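PDB 7NSZ: isoform A of Peptidoglycan-recognition protein LB from Drosophila melanogaster, which hydrolyses the amide bond between N-acetylmuramoyl and L-amino acid residues of bacterial peptidoglycan with the aid of zinc, and so probably converts biologically active peptidoglycan into inactive fragments. Local coordinates for residues S30-Q35 and G74-G79; R63-F68 and G112-G117; F82-D87 and K133-F138; R94-I99 and G143-A148; Q127-A132 and G165-E170. The protein carries 1 engineered substitution. All coordinates share one frame; numbering follows the deposited sequence.

Contact 1 of 5, residues S30-Q35 and G74-G79; sequences SVEHFQ and GWNDIG
Ser30 and Glu32 meet Asn76 where two irregular loops pass each other at the protein surface. Asn76 carries the contact. Its CG lies anti to the carbonyl carbon (chi1 -70°), and this sets both CB and the amide against Ser30: Asn76 CB is 3.7 Å from Ser30 O, while Asn76 OD1 lies 3.8 Å from Ser30 CB. Ser30 meets the amide with its methylene, its hydroxyl being swung anti to the backbone N (chi1 171°). From farther along the loop the Glu32 chain stretches out so that OE1 stops 4.4 Å from Asn76 OD1. Both of these atoms are acceptors, and water 1 sits between them, 2.6 Å from Glu32 OE1 and 3.2 Å from Asn76 OD1; since further acceptors lie in its reach, it may not serve both at once. A bound sodium ion, about 4 Å from the Asn76 side chain at the nearest atoms, would probably ease the crowding of these oxygens. An alanine here would remove the amide, and is likely to leave water 1 with Glu32 alone across this contact and Ser30 CB bared to solvent. Asn76 O accepts from Gln70 of helix 55-72, Asp77 pairs with Arg20, and Glu32 bonds through its backbone to Ile99. The loop with Asn76 leads from helix 55-72 into strand 82-84, that with Ser30 from strand 17-18 into strand 38-45.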
# COMPACT_ATOMS: atom_id res chain seq x y z
N SER A 30 -8.78 4.82 16.39
CA SER A 30 -8.88 3.47 16.99
C SER A 30 -7.95 2.56 16.18
O SER A 30 -7.81 2.86 15.00
CB SER A 30 -10.32 3.02 16.88
OG SER A 30 -10.47 1.67 17.25
N VAL A 31 -7.38 1.53 16.77
CA VAL A 31 -6.50 0.51 16.11
C VAL A 31 -7.08 -0.88 16.36
O VAL A 31 -7.22 -1.27 17.55
CB VAL A 31 -5.05 0.58 16.60
CG1 VAL A 31 -4.22 -0.47 15.88
CG2 VAL A 31 -4.45 1.96 16.35
N GLU A 32 -7.40 -1.61 15.30
CA GLU A 32 -7.83 -3.03 15.36
C GLU A 32 -6.69 -3.87 14.79
O GLU A 32 -6.11 -3.49 13.76
CB GLU A 32 -9.13 -3.26 14.60
CG GLU A 32 -10.25 -2.28 14.94
CD GLU A 32 -11.52 -2.55 14.16
OE1 GLU A 32 -11.77 -1.87 13.14
OE2 GLU A 32 -12.27 -3.48 14.58
N HIS A 33 -6.35 -4.98 15.42
CA HIS A 33 -5.25 -5.85 15.01
C HIS A 33 -5.77 -7.12 14.38
O HIS A 33 -6.93 -7.50 14.56
CB HIS A 33 -4.33 -6.17 16.17
CG HIS A 33 -3.71 -4.95 16.76
ND1 HIS A 33 -2.47 -4.49 16.37
CD2 HIS A 33 -4.18 -4.09 17.69
CE1 HIS A 33 -2.20 -3.39 17.06
NE2 HIS A 33 -3.22 -3.14 17.87
N PHE A 34 -4.92 -7.72 13.58
CA PHE A 34 -5.08 -9.13 13.16
C PHE A 34 -3.80 -9.87 13.52
O PHE A 34 -2.75 -9.28 13.74
CB PHE A 34 -5.46 -9.19 11.67
CG PHE A 34 -4.42 -8.79 10.66
CD1 PHE A 34 -3.48 -9.73 10.25
CD2 PHE A 34 -4.42 -7.54 10.05
CE1 PHE A 34 -2.56 -9.41 9.27
CE2 PHE A 34 -3.50 -7.22 9.06
CZ PHE A 34 -2.58 -8.16 8.69
N GLN A 35 -3.90 -11.19 13.56
CA GLN A 35 -2.83 -12.04 14.09
C GLN A 35 -2.16 -12.78 12.93
O GLN A 35 -2.83 -13.05 11.91
CB GLN A 35 -3.40 -12.97 15.18
CG GLN A 35 -3.81 -12.25 16.46
CD GLN A 35 -5.10 -11.48 16.34
OE1 GLN A 35 -6.14 -12.00 15.94
NE2 GLN A 35 -5.05 -10.20 16.71
N GLY A 74 -14.62 9.64 7.22
CA GLY A 74 -15.00 9.15 8.56
C GLY A 74 -14.28 7.88 8.96
O GLY A 74 -14.75 7.06 9.80
N TRP A 75 -13.12 7.61 8.34
CA TRP A 75 -12.35 6.39 8.68
C TRP A 75 -11.48 6.61 9.90
O TRP A 75 -11.19 7.76 10.24
CB TRP A 75 -11.47 6.00 7.48
CG TRP A 75 -12.19 5.59 6.26
CD1 TRP A 75 -13.53 5.56 6.04
CD2 TRP A 75 -11.57 5.19 5.03
NE1 TRP A 75 -13.80 5.10 4.77
CE2 TRP A 75 -12.61 4.92 4.13
CE3 TRP A 75 -10.22 5.06 4.64
CZ2 TRP A 75 -12.35 4.53 2.82
CZ3 TRP A 75 -9.97 4.68 3.35
CH2 TRP A 75 -11.02 4.39 2.46
N ASN A 76 -11.00 5.54 10.50
CA ASN A 76 -10.19 5.64 11.73
C ASN A 76 -8.81 6.21 11.44
O ASN A 76 -8.13 6.67 12.37
CB ASN A 76 -10.00 4.28 12.40
CG ASN A 76 -11.28 3.75 13.00
OD1 ASN A 76 -11.40 2.53 13.23
ND2 ASN A 76 -12.23 4.62 13.27
N ASP A 77 -8.32 6.05 10.22
CA ASP A 77 -6.93 6.34 9.82
C ASP A 77 -6.85 6.34 8.30
O ASP A 77 -7.79 5.90 7.63
CB ASP A 77 -5.94 5.35 10.41
CG ASP A 77 -4.49 5.79 10.48
OD1 ASP A 77 -4.25 7.03 10.24
OD2 ASP A 77 -3.66 4.94 10.83
N ILE A 78 -5.73 6.82 7.78
CA ILE A 78 -5.36 6.48 6.39
C ILE A 78 -5.63 4.99 6.15
O ILE A 78 -5.36 4.17 7.01
CB ILE A 78 -3.88 6.82 6.11
CG1 ILE A 78 -3.64 6.81 4.60
CG2 ILE A 78 -2.91 5.99 6.90
CD1 ILE A 78 -2.28 7.34 4.20
N GLY A 79 -6.25 4.66 5.03
CA GLY A 79 -6.70 3.26 4.84
C GLY A 79 -5.59 2.24 4.55
O GLY A 79 -5.83 1.06 4.71
O HOH W 1 -10.19 -0.13 12.02

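Contact 2 of 5, residues R63-F68 and G112-G117; sequences RDMQDF and GIVLIG
Met65 of helix 55-72 reaches Val114 and Ile116, at the end of strand 110-115 and just beyond it. The contact between the segments is wholly apolar and goes through one methyl group. Met65 keeps its chain extended through chi2 and then bends at the thioether (chi3 -74°), which turns CE to the strand. CE lies 3.8 Å from Ile116 CG1 and 4.0 Å from Ile116 CD1; the methyl meets the CG1-CD1 branch, the two side chains crossing at a slant. Val114 offers a single methyl, CG1, 4.2 Å from Met65 CE; its chi1 of 64° places CG1 between the backbone N and the carbonyl carbon. All three residues are buried, and the helix and strand are spaced widely enough, 9.6 Å between the CA atoms of Met65 and Ile116, for side chains alone to meet.

Backbone hydrogen bonds lie within the helix, from Asp67 N to Arg63 O and from Phe68 N to Asp64 O, and between strands, where Val114 pairs with Phe82. Polar side chains of the helix turn to other parts of the protein, Gln66 for instance to Asp77.

This is helix-on-sheet packing of the alpha/beta amidase fold. Val114 also touches His44, a zinc ligand, and the engineered Phe80, and its side chain is about 7 Å from the zinc at the nearest atoms; through Val114 the methionine packs against the second shell of the zinc site.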
# COMPACT_ATOMS: atom_id res chain seq x y z
N ARG A 63 -0.15 13.07 4.49
CA ARG A 63 -1.12 13.83 5.31
C ARG A 63 -2.38 14.09 4.50
O ARG A 63 -3.49 14.06 5.09
CB ARG A 63 -0.50 15.12 5.83
CG ARG A 63 0.60 14.87 6.83
CD ARG A 63 1.09 16.12 7.57
NE ARG A 63 1.55 17.16 6.66
CZ ARG A 63 2.82 17.30 6.31
NH1 ARG A 63 3.72 16.40 6.64
NH2 ARG A 63 3.18 18.31 5.53
N ASP A 64 -2.26 14.42 3.24
CA ASP A 64 -3.47 14.65 2.43
C ASP A 64 -4.35 13.40 2.37
O ASP A 64 -5.62 13.50 2.44
CB ASP A 64 -3.04 15.16 1.05
CG ASP A 64 -2.53 16.59 1.02
OD1 ASP A 64 -2.67 17.30 2.03
OD2 ASP A 64 -1.94 16.96 -0.00
N MET A 65 -3.79 12.23 2.14
CA MET A 65 -4.58 10.97 2.15
C MET A 65 -5.16 10.74 3.54
O MET A 65 -6.36 10.37 3.62
CB MET A 65 -3.73 9.78 1.72
CG MET A 65 -3.32 9.85 0.25
SD MET A 65 -2.49 8.35 -0.35
CE MET A 65 -0.91 8.55 0.44
N GLN A 66 -4.35 10.90 4.56
CA GLN A 66 -4.90 10.69 5.92
C GLN A 66 -6.07 11.65 6.18
O GLN A 66 -7.06 11.19 6.79
CB GLN A 66 -3.83 10.86 6.99
CG GLN A 66 -4.33 10.43 8.34
CD GLN A 66 -3.39 10.73 9.48
OE1 GLN A 66 -2.78 11.79 9.51
NE2 GLN A 66 -3.32 9.79 10.41
N ASP A 67 -5.94 12.89 5.77
CA ASP A 67 -6.98 13.93 5.98
C ASP A 67 -8.25 13.53 5.22
O ASP A 67 -9.38 13.58 5.76
CB ASP A 67 -6.52 15.31 5.56
CG ASP A 67 -5.47 15.93 6.47
OD1 ASP A 67 -5.19 15.37 7.55
OD2 ASP A 67 -4.99 17.05 6.04
N PHE A 68 -8.11 13.12 3.97
CA PHE A 68 -9.26 12.66 3.16
C PHE A 68 -9.94 11.49 3.84
O PHE A 68 -11.18 11.51 4.04
CB PHE A 68 -8.77 12.29 1.78
CG PHE A 68 -9.84 11.84 0.81
CD1 PHE A 68 -11.00 12.59 0.62
CD2 PHE A 68 -9.67 10.70 0.05
CE1 PHE A 68 -11.96 12.18 -0.30
CE2 PHE A 68 -10.62 10.29 -0.88
CZ PHE A 68 -11.76 11.04 -1.04
N GLY A 112 -1.66 -3.61 2.67
CA GLY A 112 -2.09 -2.70 1.61
C GLY A 112 -1.05 -1.63 1.35
O GLY A 112 -0.83 -0.80 2.24
N ILE A 113 -0.46 -1.59 0.15
CA ILE A 113 0.66 -0.69 -0.16
C ILE A 113 0.21 0.26 -1.24
O ILE A 113 -0.22 -0.25 -2.31
CB ILE A 113 1.91 -1.47 -0.62
CG1 ILE A 113 2.35 -2.50 0.42
CG2 ILE A 113 3.05 -0.52 -1.00
CD1 ILE A 113 3.43 -3.49 -0.11
N VAL A 114 0.21 1.55 -1.00
CA VAL A 114 -0.16 2.54 -2.03
C VAL A 114 1.13 3.14 -2.60
O VAL A 114 2.00 3.65 -1.90
CB VAL A 114 -1.12 3.61 -1.49
CG1 VAL A 114 -0.53 4.47 -0.39
CG2 VAL A 114 -1.63 4.48 -2.63
N LEU A 115 1.24 3.13 -3.92
CA LEU A 115 2.27 3.86 -4.65
C LEU A 115 1.69 5.23 -4.99
O LEU A 115 0.74 5.30 -5.77
CB LEU A 115 2.77 3.11 -5.89
CG LEU A 115 3.85 2.07 -5.62
CD1 LEU A 115 3.35 0.84 -4.93
CD2 LEU A 115 4.54 1.68 -6.95
N ILE A 116 2.14 6.28 -4.34
CA ILE A 116 1.54 7.62 -4.49
C ILE A 116 1.68 8.04 -5.97
O ILE A 116 2.77 7.91 -6.57
CB ILE A 116 2.19 8.64 -3.53
CG1 ILE A 116 1.91 8.23 -2.09
CG2 ILE A 116 1.72 10.06 -3.80
CD1 ILE A 116 2.82 8.88 -1.07
N GLY A 117 0.57 8.44 -6.55
CA GLY A 117 0.52 8.92 -7.95
C GLY A 117 -0.59 8.25 -8.69
O GLY A 117 -1.32 7.39 -8.16

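Contact 3 of 5, residues F82-D87 and K133-F138; sequences FGIGGD and KNLIAF
Leu135 of helix 126-142 buries most in this contact, setting its two methyls on Phe82 and Ile84 of strand 82-84. Its CD1 stands over the centre of the Phe82 ring, 4.1 Å from the centroid and only 4° off the ring normal, a well-centred CH-pi contact. The other methyl, CD2, lies at the root of the ring, 3.6 Å from both CB and CG of Phe82. One branch thus covers the face while its twin sits over the CB-CG bond, a placement made by Leu135 chi1 of 174° followed by chi2 of 60°. Phe82, second in buried area, has its CG anti to the carbonyl carbon, and the ring leans out under the helix. Ile84, two residues on and on the same side of the strand, adds a looser touch: its CD1 is 4.4 Å from Leu135 CD2. Ile90 and Val111 of the flanking strands pack on Phe82 as well, and the Phe96 ring meets its far end. With only methyl, methylene and ring carbon atoms across the interface, all from buried residues, this contact probably draws on apolar burial and close fit, with the CH-pi contact adding a weak directional preference.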
# COMPACT_ATOMS: atom_id res chain seq x y z
N PHE A 82 0.93 0.97 4.21
CA PHE A 82 2.18 1.70 3.88
C PHE A 82 1.99 2.51 2.61
O PHE A 82 1.18 2.09 1.73
CB PHE A 82 3.39 0.77 3.66
CG PHE A 82 3.79 0.03 4.91
CD1 PHE A 82 3.28 -1.21 5.17
CD2 PHE A 82 4.67 0.56 5.82
CE1 PHE A 82 3.57 -1.87 6.34
CE2 PHE A 82 4.95 -0.10 7.02
CZ PHE A 82 4.41 -1.33 7.25
N GLY A 83 2.67 3.63 2.47
CA GLY A 83 2.76 4.37 1.22
C GLY A 83 4.17 4.41 0.73
O GLY A 83 5.15 4.28 1.51
N ILE A 84 4.31 4.58 -0.57
CA ILE A 84 5.61 4.70 -1.27
C ILE A 84 5.63 6.02 -2.02
O ILE A 84 4.71 6.30 -2.83
CB ILE A 84 5.80 3.55 -2.26
CG1 ILE A 84 5.53 2.16 -1.67
CG2 ILE A 84 7.17 3.64 -2.92
CD1 ILE A 84 6.48 1.73 -0.73
N GLY A 85 6.65 6.83 -1.77
CA GLY A 85 6.80 8.10 -2.49
C GLY A 85 7.77 7.98 -3.66
O GLY A 85 8.57 7.07 -3.73
N GLY A 86 7.71 8.98 -4.54
CA GLY A 86 8.65 9.14 -5.66
C GLY A 86 10.02 9.59 -5.20
O GLY A 86 10.95 9.59 -6.01
N ASP A 87 10.16 9.90 -3.90
CA ASP A 87 11.48 10.05 -3.27
C ASP A 87 12.14 8.70 -3.01
O ASP A 87 13.25 8.68 -2.49
CB ASP A 87 11.35 10.84 -1.97
CG ASP A 87 10.44 10.21 -0.93
OD1 ASP A 87 10.34 10.78 0.19
OD2 ASP A 87 9.76 9.15 -1.25
N LYS A 133 9.14 -3.46 -3.48
CA LYS A 133 9.68 -4.84 -3.39
C LYS A 133 10.50 -5.00 -2.09
O LYS A 133 10.36 -6.05 -1.46
CB LYS A 133 10.52 -5.20 -4.60
CG LYS A 133 9.74 -5.18 -5.90
CD LYS A 133 10.70 -5.33 -7.10
CE LYS A 133 10.03 -5.25 -8.46
NZ LYS A 133 11.00 -5.43 -9.56
N ASN A 134 11.24 -3.97 -1.72
CA ASN A 134 12.06 -4.03 -0.48
C ASN A 134 11.16 -4.11 0.76
O ASN A 134 11.38 -4.90 1.69
CB ASN A 134 13.00 -2.84 -0.41
CG ASN A 134 14.13 -2.97 -1.43
OD1 ASN A 134 14.48 -4.07 -1.84
ND2 ASN A 134 14.67 -1.85 -1.86
N LEU A 135 10.05 -3.35 0.76
CA LEU A 135 9.10 -3.43 1.89
C LEU A 135 8.54 -4.84 2.02
O LEU A 135 8.44 -5.37 3.13
CB LEU A 135 7.99 -2.41 1.66
CG LEU A 135 6.85 -2.44 2.64
CD1 LEU A 135 7.29 -2.20 4.09
CD2 LEU A 135 5.76 -1.48 2.24
N ILE A 136 8.12 -5.44 0.91
CA ILE A 136 7.57 -6.81 0.94
C ILE A 136 8.63 -7.77 1.47
O ILE A 136 8.33 -8.60 2.32
CB ILE A 136 7.00 -7.18 -0.43
CG1 ILE A 136 5.84 -6.26 -0.85
CG2 ILE A 136 6.64 -8.66 -0.44
CD1 ILE A 136 5.50 -6.34 -2.32
N ALA A 137 9.83 -7.67 0.93
CA ALA A 137 10.96 -8.54 1.33
C ALA A 137 11.25 -8.39 2.83
O ALA A 137 11.36 -9.40 3.54
CB ALA A 137 12.21 -8.21 0.52
N PHE A 138 11.22 -7.18 3.34
CA PHE A 138 11.45 -6.90 4.79
C PHE A 138 10.31 -7.49 5.62
O PHE A 138 10.53 -8.09 6.71
CB PHE A 138 11.55 -5.40 5.06

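Contact 4 of 5, residues R94-I99 and G143-A148; sequences RGFNVI and GYIDPA
Phe96 and Asn97, the two corner residues of the type II beta turn from Gly95 to Val98, pack on Tyr144 and Ile145, just after the Schellman motif that ends helix 126-142 at Gly143. The Phe96 and Tyr144 rings form an offset stack, centroids 4.5 Å apart and planes at 19°. In both, CG lies anti to the carbonyl carbon (chi1 -66° and -60°), which brings the rings face to face. Each CB lies over the other ring: Tyr144 CB is 3.8 Å from the Phe96 centroid, Phe96 CB 4.1 Å from that of Tyr144. Packing is tight where CD1 of Phe96 comes within 3.2 Å of CD1 of Tyr144. Ile145 CD1 touches Phe96 CE2 at 4.0 Å. A leucine in place of Phe96 would remove the flat partner, and is likely to leave Tyr144 without its stack and a gap beside Ile145.

The polar link runs through solvent. Asn97 OD1 accepts from water 2 at 3.0 Å, and that water also donates to Tyr144 O at 2.9 Å; water 3 also donates to OD1 and, weakly, to Gly143 O. Asn97 ND2 donates to Phe34 O and Gly36 O. Positive phi at Asn97 suits the third position of a type II turn, where asparagine and glycine are common; here the turn, in the loop after strand 90-92, packs its corner side chains on the residues that follow the C-terminal Schellman motif.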
# COMPACT_ATOMS: atom_id res chain seq x y z
N ARG A 94 -1.07 2.43 8.49
CA ARG A 94 -1.52 1.63 9.65
C ARG A 94 -0.45 0.66 10.09
O ARG A 94 -0.48 0.24 11.27
CB ARG A 94 -2.80 0.88 9.30
CG ARG A 94 -3.93 1.81 8.95
CD ARG A 94 -5.31 1.19 9.04
NE ARG A 94 -6.32 2.06 8.50
CZ ARG A 94 -7.61 1.97 8.71
NH1 ARG A 94 -8.09 0.86 9.28
NH2 ARG A 94 -8.39 2.93 8.29
N GLY A 95 0.43 0.22 9.20
CA GLY A 95 1.51 -0.70 9.58
C GLY A 95 1.09 -2.14 9.51
O GLY A 95 -0.01 -2.49 9.07
N PHE A 96 2.03 -3.01 9.85
CA PHE A 96 1.81 -4.46 9.80
C PHE A 96 0.84 -4.93 10.88
O PHE A 96 0.85 -4.40 11.99
CB PHE A 96 3.13 -5.21 9.94
CG PHE A 96 4.09 -5.00 8.81
CD1 PHE A 96 5.32 -4.42 9.00
CD2 PHE A 96 3.79 -5.55 7.59
CE1 PHE A 96 6.21 -4.32 7.94
CE2 PHE A 96 4.68 -5.46 6.51
CZ PHE A 96 5.88 -4.83 6.70
N ASN A 97 -0.02 -5.87 10.55
CA ASN A 97 -0.93 -6.58 11.48
C ASN A 97 -1.95 -5.62 12.05
O ASN A 97 -2.53 -5.93 13.11
CB ASN A 97 -0.15 -7.31 12.58
CG ASN A 97 0.46 -8.59 12.07
OD1 ASN A 97 1.52 -8.56 11.48
ND2 ASN A 97 -0.27 -9.68 12.21
N VAL A 98 -2.27 -4.57 11.34
CA VAL A 98 -3.37 -3.65 11.71
C VAL A 98 -4.42 -3.76 10.62
O VAL A 98 -4.09 -3.73 9.37
CB VAL A 98 -2.94 -2.19 11.91
CG1 VAL A 98 -4.09 -1.23 12.02
CG2 VAL A 98 -2.01 -2.09 13.09
N ILE A 99 -5.67 -3.92 10.95
CA ILE A 99 -6.76 -4.05 9.98
C ILE A 99 -6.83 -2.76 9.20
O ILE A 99 -6.95 -1.66 9.79
CB ILE A 99 -8.09 -4.38 10.68
CG1 ILE A 99 -7.97 -5.73 11.42
CG2 ILE A 99 -9.21 -4.40 9.67
CD1 ILE A 99 -9.24 -6.22 12.09
N GLY A 143 8.64 -11.79 9.41
CA GLY A 143 7.54 -12.68 9.76
C GLY A 143 6.18 -11.98 9.76
O GLY A 143 5.20 -12.62 10.17
N TYR A 144 6.08 -10.76 9.23
CA TYR A 144 4.79 -10.03 9.10
C TYR A 144 4.02 -10.45 7.85
O TYR A 144 2.78 -10.24 7.80
CB TYR A 144 4.98 -8.51 9.05
CG TYR A 144 5.66 -7.93 10.27
CD1 TYR A 144 6.73 -7.08 10.12
CD2 TYR A 144 5.22 -8.19 11.55
CE1 TYR A 144 7.39 -6.51 11.19
CE2 TYR A 144 5.89 -7.66 12.65
CZ TYR A 144 6.98 -6.82 12.46
OH TYR A 144 7.63 -6.25 13.52
N ILE A 145 4.73 -10.92 6.82
CA ILE A 145 4.11 -11.35 5.54
C ILE A 145 4.40 -12.84 5.34
O ILE A 145 5.58 -13.24 5.53
CB ILE A 145 4.65 -10.52 4.37
CG1 ILE A 145 4.32 -9.06 4.57
CG2 ILE A 145 4.06 -11.08 3.09
CD1 ILE A 145 4.84 -8.15 3.51
N ASP A 146 3.39 -13.64 5.07
CA ASP A 146 3.59 -15.08 4.83
C ASP A 146 4.65 -15.26 3.75
O ASP A 146 4.63 -14.61 2.72
CB ASP A 146 2.25 -15.69 4.46
CG ASP A 146 2.28 -17.19 4.55
OD1 ASP A 146 1.62 -17.69 5.49
OD2 ASP A 146 2.99 -17.82 3.69
N PRO A 147 5.62 -16.19 3.92
CA PRO A 147 6.59 -16.46 2.87
C PRO A 147 5.97 -16.95 1.55
O PRO A 147 6.59 -16.73 0.57
CB PRO A 147 7.52 -17.55 3.45
CG PRO A 147 6.76 -18.13 4.61
CD PRO A 147 5.82 -17.04 5.11
N ALA A 148 4.77 -17.50 1.60
CA ALA A 148 3.98 -17.88 0.41
C ALA A 148 2.83 -16.90 0.16
O ALA A 148 1.77 -17.31 -0.37
CB ALA A 148 3.44 -19.28 0.59
O HOH W 2 1.18 -7.96 8.58
O HOH W 3 2.79 -11.28 12.00

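Contact 5 of 5, residues Q127-A132 and G165-E170; sequences QMLDAA and GRLFAE
Leu129, with CG anti to the carbonyl carbon (chi1 -57°), and Glu170, with CG anti to the backbone N (chi1 171°), come at each other from opposite directions between helices 126-142 and 165-171 of the amidase alpha/beta fold. Glu170 then bends at chi2 (62°), which turns the flank of its chain, not just the carboxylate, to the leucine. Its CG lies 4.0 Å from Leu129 CD2, and its CD 3.9 Å from Leu129 CD1. Leu167, one turn earlier on the short helix, adds a methyl from another direction: its CD1 is 4.2 Å from Leu129 CD2. Leu129 thus touches two residues one turn apart on the other helix, and the backbones stay well apart, with 9.0 Å between the CA atoms of Leu129 and Glu170. Leu167 also packs on Leu115 of the sheet and on Trp119, so the short helix is seated on strand 110-115 as well as on its helical neighbour. The apolar touch of the carboxylate does not cost it its polar partner, for Glu170 OE2 accepts a hydrogen bond from Trp174 NE1 while the same oxygen rests 3.7 Å from the CD1 methyl of Leu129.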
# COMPACT_ATOMS: atom_id res chain seq x y z
N GLN A 127 12.77 3.78 -8.42
CA GLN A 127 12.95 3.86 -6.95
C GLN A 127 11.65 3.49 -6.22
O GLN A 127 11.73 2.99 -5.09
CB GLN A 127 13.49 5.23 -6.52
CG GLN A 127 12.58 6.41 -6.76
CD GLN A 127 12.70 7.05 -8.12
OE1 GLN A 127 13.24 6.43 -9.04
NE2 GLN A 127 12.13 8.23 -8.26
N MET A 128 10.49 3.78 -6.81
CA MET A 128 9.19 3.40 -6.19
C MET A 128 9.02 1.89 -6.30
O MET A 128 8.57 1.26 -5.35
CB MET A 128 8.03 4.14 -6.85
CG MET A 128 8.09 5.64 -6.64
SD MET A 128 6.61 6.45 -7.27
CE MET A 128 5.45 5.90 -6.04
N LEU A 129 9.32 1.31 -7.46
CA LEU A 129 9.15 -0.15 -7.65
C LEU A 129 10.09 -0.92 -6.72
O LEU A 129 9.68 -1.86 -6.04
CB LEU A 129 9.38 -0.54 -9.10
CG LEU A 129 8.50 0.17 -10.10
CD1 LEU A 129 8.93 -0.25 -11.53
CD2 LEU A 129 7.01 -0.03 -9.90
N ASP A 130 11.34 -0.47 -6.63
CA ASP A 130 12.32 -1.06 -5.72
C ASP A 130 11.87 -0.92 -4.26
O ASP A 130 11.99 -1.89 -3.48
CB ASP A 130 13.67 -0.40 -5.93
CG ASP A 130 14.39 -0.83 -7.20
OD1 ASP A 130 13.94 -1.82 -7.82
OD2 ASP A 130 15.45 -0.23 -7.49
N ALA A 131 11.38 0.26 -3.87
CA ALA A 131 10.93 0.43 -2.47
C ALA A 131 9.82 -0.55 -2.15
O ALA A 131 9.81 -1.16 -1.07
CB ALA A 131 10.48 1.83 -2.27
N ALA A 132 8.85 -0.73 -3.04
CA ALA A 132 7.71 -1.64 -2.76
C ALA A 132 8.24 -3.04 -2.58
O ALA A 132 7.85 -3.72 -1.68
CB ALA A 132 6.64 -1.54 -3.81
N GLY A 165 -3.80 0.64 -14.97
CA GLY A 165 -3.42 -0.41 -15.91
C GLY A 165 -1.92 -0.59 -16.03
O GLY A 165 -1.51 -1.72 -16.09
N ARG A 166 -1.15 0.47 -16.12
CA ARG A 166 0.31 0.32 -16.32
C ARG A 166 0.94 -0.33 -15.08
O ARG A 166 1.79 -1.26 -15.24
CB ARG A 166 0.97 1.65 -16.65
CG ARG A 166 2.44 1.54 -17.06
CD ARG A 166 2.67 0.71 -18.30
NE ARG A 166 4.06 0.36 -18.52
CZ ARG A 166 4.64 -0.74 -18.04
NH1 ARG A 166 3.94 -1.52 -17.22
NH2 ARG A 166 5.91 -1.04 -18.35
N LEU A 167 0.63 0.15 -13.87
CA LEU A 167 1.21 -0.46 -12.65
C LEU A 167 0.64 -1.86 -12.46
O LEU A 167 1.36 -2.73 -12.02
CB LEU A 167 0.91 0.47 -11.48
CG LEU A 167 1.36 -0.06 -10.11
CD1 LEU A 167 2.81 -0.49 -10.06
CD2 LEU A 167 1.05 1.01 -9.05
N PHE A 168 -0.61 -2.11 -12.87
CA PHE A 168 -1.15 -3.47 -12.81
C PHE A 168 -0.28 -4.41 -13.68
O PHE A 168 0.05 -5.53 -13.30
CB PHE A 168 -2.62 -3.53 -13.21
CG PHE A 168 -3.17 -4.90 -12.91
CD1 PHE A 168 -3.34 -5.33 -11.61
CD2 PHE A 168 -3.59 -5.76 -13.93
CE1 PHE A 168 -3.81 -6.59 -11.31
CE2 PHE A 168 -4.08 -7.01 -13.61
CZ PHE A 168 -4.22 -7.43 -12.32
N ALA A 169 0.03 -3.98 -14.91
CA ALA A 169 0.85 -4.82 -15.81
C ALA A 169 2.22 -5.04 -15.19
O ALA A 169 2.78 -6.16 -15.28
CB ALA A 169 0.94 -4.18 -17.18
N GLU A 170 2.79 -4.04 -14.54
CA GLU A 170 4.09 -4.18 -13.87
C GLU A 170 3.98 -5.24 -12.77
O GLU A 170 4.85 -6.11 -12.68
CB GLU A 170 4.50 -2.81 -13.31
CG GLU A 170 5.72 -2.83 -12.39
CD GLU A 170 7.04 -3.31 -12.95
OE1 GLU A 170 7.26 -3.12 -14.19
OE2 GLU A 170 7.89 -3.77 -12.17

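Overall arrangement
Contacts 2 and 3 are core packing from different helices onto neighbouring strands, 110-115 and 82-84, joined by backbone hydrogen bonds between Val114 and both Phe82 and Ile84. Contact 5 shares helix 126-142 with contact 3 and is also buried, but joins helix to helix and tolerates a carboxylate. Nearer the surface the chemistry changes: contact 4 is partly buried and combines ring stacking with water bridges, and contact 1 is a surface touch of loops with a water between acceptors. Contacts 1 and 4 are tied by Glu32 O to Ile99 N and by Ile78 O to Arg94 NE; Phe82 meeting Phe96 joins contact 4 to the core. Contacts 1 and 5 lie on opposite sides of the chain's centre.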